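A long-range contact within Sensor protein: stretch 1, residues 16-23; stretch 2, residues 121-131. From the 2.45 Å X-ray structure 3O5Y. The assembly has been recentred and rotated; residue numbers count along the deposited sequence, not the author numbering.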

# COMPACT_ATOMS: atom_id res chain seq x y z
N LYS A 16 -12.42 2.25 -7.88
CA LYS A 16 -12.10 3.37 -8.75
C LYS A 16 -10.76 3.12 -9.43
O LYS A 16 -10.60 3.41 -10.63
CB LYS A 16 -12.06 4.67 -7.98
CG LYS A 16 -13.38 5.12 -7.39
CD LYS A 16 -13.06 5.83 -6.08
CE LYS A 16 -14.12 6.78 -5.59
NZ LYS A 16 -13.52 7.76 -4.61
N LEU A 17 -9.81 2.58 -8.68
CA LEU A 17 -8.46 2.35 -9.20
C LEU A 17 -8.46 1.38 -10.37
O LEU A 17 -7.77 1.60 -11.36
CB LEU A 17 -7.49 1.89 -8.10
CG LEU A 17 -7.11 2.96 -7.08
CD1 LEU A 17 -6.04 2.43 -6.16
CD2 LEU A 17 -6.65 4.25 -7.75
N LYS A 18 -9.26 0.33 -10.26
CA LYS A 18 -9.47 -0.59 -11.37
C LYS A 18 -9.71 0.11 -12.73
O LYS A 18 -9.29 -0.39 -13.77
CB LYS A 18 -10.62 -1.53 -11.05
CG LYS A 18 -10.27 -2.60 -10.04
CD LYS A 18 -11.52 -3.15 -9.34
CE LYS A 18 -12.01 -4.46 -9.98
NZ LYS A 18 -12.84 -5.27 -9.01
N LEU A 19 -10.36 1.26 -12.70
CA LEU A 19 -10.81 1.93 -13.91
C LEU A 19 -9.91 3.04 -14.36
O LEU A 19 -10.05 3.55 -15.47
CB LEU A 19 -12.22 2.50 -13.70
CG LEU A 19 -13.30 1.45 -13.36
CD1 LEU A 19 -14.53 2.06 -12.75
CD2 LEU A 19 -13.65 0.59 -14.57
N LEU A 20 -8.97 3.43 -13.49
CA LEU A 20 -8.21 4.65 -13.69
C LEU A 20 -6.70 4.45 -13.78
O LEU A 20 -5.99 5.26 -14.40
CB LEU A 20 -8.52 5.62 -12.55
CG LEU A 20 -9.95 6.18 -12.63
CD1 LEU A 20 -10.31 6.93 -11.35
CD2 LEU A 20 -10.09 7.07 -13.84
N VAL A 21 -6.21 3.38 -13.15
CA VAL A 21 -4.79 3.20 -12.95
C VAL A 21 -4.42 1.76 -13.18
O VAL A 21 -5.07 0.86 -12.66
CB VAL A 21 -4.41 3.67 -11.52
CG1 VAL A 21 -3.05 3.17 -11.15
CG2 VAL A 21 -4.42 5.19 -11.45
N HIS A 22 -3.39 1.53 -13.98
CA HIS A 22 -2.88 0.18 -14.23
C HIS A 22 -2.19 -0.43 -13.00
O HIS A 22 -1.25 0.14 -12.47
CB HIS A 22 -1.91 0.20 -15.42
CG HIS A 22 -1.14 -1.07 -15.61
ND1 HIS A 22 0.18 -1.09 -16.03
CD2 HIS A 22 -1.50 -2.37 -15.43
CE1 HIS A 22 0.60 -2.34 -16.08
NE2 HIS A 22 -0.40 -3.14 -15.73
N PHE A 23 -2.67 -1.58 -12.54
CA PHE A 23 -2.05 -2.29 -11.44
C PHE A 23 -2.63 -3.68 -11.38
O PHE A 23 -3.71 -3.93 -11.92
CB PHE A 23 -2.31 -1.58 -10.10
CG PHE A 23 -3.74 -1.69 -9.62
CD1 PHE A 23 -4.71 -0.83 -10.09
CD2 PHE A 23 -4.10 -2.68 -8.70
CE1 PHE A 23 -6.03 -0.93 -9.66
CE2 PHE A 23 -5.43 -2.79 -8.27
CZ PHE A 23 -6.39 -1.90 -8.75
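Stretch 2 (121-131) DWSLDDLAFLE

Stretch 2 enters as an extended segment through Asp 121, Trp 122 and Ser 123, then turns into a helix that runs from Leu 124 through Glu 131 and onward. Ser 123 occupies the N-cap: its OG accepts a hydrogen bond from Asp 126 N at 3.3 Å, satisfying an amide that the first turn of a helix would otherwise leave without a partner. This helix runs nearly antiparallel to the helical part of stretch 1, with a crossing angle of 164°. The two axes come no closer than 12.5 Å, so the space between them must be bridged by side chains, and large hydrophobic residues are well suited to do so.

Along stretch 1, Lys 16 makes no contact with stretch 2 and remains exposed, as suits a long charged side chain. Leu 17 is the first to engage. Its CA-to-CB bond points sideways, but the m, t rotamer brings the end of the side chain nearer, placing Leu 17 CD2 3.6 Å from Leu 130 CD2. Leu 17 CD2 also lies 4.3 Å from Phe 129 CE1, at the edge of the ring. Branched aliphatic ends pack well in such a buried position. Lys 18 and Leu 19 are out of reach of stretch 2.

The CA-to-CB bond of Leu 20 points toward stretch 2, and Leu 20 CD1 comes within 3.5 Å of Phe 129 CZ. Phe 129, with chi1 in the t well, places its ring against Leu 17, Leu 20 and Val 21.

Val 21 follows in an extended conformation, although its N still donates to Leu 17 O at 3.0 Å. Val 21 CA lies 6.7 Å from Asp 126 CA, the closest backbone register between the stretches. The compact, beta-branched side chain suits this narrow gap: Val 21 CG1 meets the edge of the Trp 122 ring, 3.6 Å from Trp 122 CZ3, while Val 21 CG2 lies 4.0 Å from Phe 129 CD1. Val 21 therefore connects the residue before the helix cap to an aromatic residue within the helix, and it has the largest area covered by the other stretch.

At His 22 the contact becomes polar in part. His 22 O lies 3.6 Å from Trp 122 CH2, and His 22 N donates to the O of a water at 3.0 Å. That water O in turn donates to Asp 126 OD2 at 2.6 Å. The carboxylate thus reaches the backbone of stretch 1 through solvent, and no direct hydrogen bond joins the stretches. Both contacts use backbone atoms of His 22, whose exposed imidazole stays apart from stretch 2, so they make little demand on the residue type. At Phe 23 the end of the side chain leads away, and the contact ends.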

# COMPACT_ATOMS: atom_id res chain seq x y z
N ASP A 121 7.01 1.65 -15.82
CA ASP A 121 7.17 2.86 -15.01
C ASP A 121 5.84 3.50 -14.61
O ASP A 121 4.86 3.47 -15.35
CB ASP A 121 7.97 3.91 -15.77
CG ASP A 121 9.37 3.45 -16.13
OD1 ASP A 121 9.93 2.59 -15.43
OD2 ASP A 121 9.91 3.97 -17.12
N TRP A 122 5.84 4.09 -13.42
CA TRP A 122 4.75 4.91 -12.98
C TRP A 122 4.88 6.29 -13.62
O TRP A 122 5.92 6.92 -13.50
CB TRP A 122 4.78 4.99 -11.46
CG TRP A 122 4.23 3.73 -10.85
CD1 TRP A 122 4.93 2.66 -10.40
CD2 TRP A 122 2.84 3.42 -10.66
NE1 TRP A 122 4.07 1.69 -9.93
CE2 TRP A 122 2.78 2.13 -10.08
CE3 TRP A 122 1.65 4.09 -10.93
CZ2 TRP A 122 1.58 1.51 -9.76
CZ3 TRP A 122 0.45 3.47 -10.62
CH2 TRP A 122 0.43 2.19 -10.03
N SER A 123 3.84 6.76 -14.30
CA SER A 123 3.89 8.11 -14.85
C SER A 123 3.63 9.16 -13.76
O SER A 123 3.13 8.82 -12.68
CB SER A 123 2.85 8.26 -15.97
OG SER A 123 1.54 8.13 -15.42
N LEU A 124 3.96 10.41 -14.05
CA LEU A 124 3.74 11.53 -13.15
C LEU A 124 2.25 11.74 -12.92
O LEU A 124 1.82 11.99 -11.79
CB LEU A 124 4.34 12.81 -13.74
CG LEU A 124 4.58 14.12 -12.95
CD1 LEU A 124 3.99 15.31 -13.69
CD2 LEU A 124 4.18 14.13 -11.46
N ASP A 125 1.47 11.64 -14.00
CA ASP A 125 0.02 11.77 -13.91
C ASP A 125 -0.60 10.76 -12.94
O ASP A 125 -1.45 11.11 -12.13
CB ASP A 125 -0.65 11.66 -15.30
CG ASP A 125 -0.22 12.78 -16.26
OD1 ASP A 125 -0.03 13.94 -15.82
OD2 ASP A 125 -0.04 12.49 -17.47
N ASP A 126 -0.18 9.51 -13.03
CA ASP A 126 -0.72 8.50 -12.14
C ASP A 126 -0.29 8.75 -10.71
O ASP A 126 -1.09 8.63 -9.81
CB ASP A 126 -0.33 7.08 -12.60
CG ASP A 126 -1.12 6.62 -13.82
OD1 ASP A 126 -2.04 7.36 -14.27
OD2 ASP A 126 -0.82 5.51 -14.32
N LEU A 127 0.97 9.12 -10.50
CA LEU A 127 1.46 9.39 -9.15
C LEU A 127 0.79 10.59 -8.52
O LEU A 127 0.46 10.55 -7.34
CB LEU A 127 3.00 9.52 -9.09
CG LEU A 127 3.81 8.27 -9.45
CD1 LEU A 127 5.25 8.62 -9.82
CD2 LEU A 127 3.82 7.27 -8.32
N ALA A 128 0.60 11.67 -9.28
CA ALA A 128 -0.12 12.86 -8.78
C ALA A 128 -1.55 12.49 -8.42
O ALA A 128 -2.04 12.85 -7.34
CB ALA A 128 -0.12 13.99 -9.79
N PHE A 129 -2.20 11.73 -9.30
CA PHE A 129 -3.58 11.30 -9.07
C PHE A 129 -3.69 10.43 -7.81
O PHE A 129 -4.52 10.69 -6.98
CB PHE A 129 -4.15 10.60 -10.30
CG PHE A 129 -5.52 10.04 -10.09
CD1 PHE A 129 -5.69 8.67 -9.86
CD2 PHE A 129 -6.64 10.88 -10.10
CE1 PHE A 129 -6.95 8.15 -9.65
CE2 PHE A 129 -7.93 10.38 -9.89
CZ PHE A 129 -8.10 9.01 -9.66
N LEU A 130 -2.85 9.42 -7.68
CA LEU A 130 -2.84 8.57 -6.49
C LEU A 130 -2.62 9.32 -5.18
O LEU A 130 -3.27 9.00 -4.18
CB LEU A 130 -1.78 7.47 -6.60
CG LEU A 130 -2.16 6.34 -7.55
CD1 LEU A 130 -0.97 5.45 -7.78
CD2 LEU A 130 -3.36 5.54 -7.03
N GLU A 131 -1.70 10.28 -5.19
CA GLU A 131 -1.35 11.02 -3.98
C GLU A 131 -2.55 11.85 -3.48
O GLU A 131 -2.83 11.90 -2.27
CB GLU A 131 -0.12 11.93 -4.20
O HOH W 1 -1.76 3.48 -15.61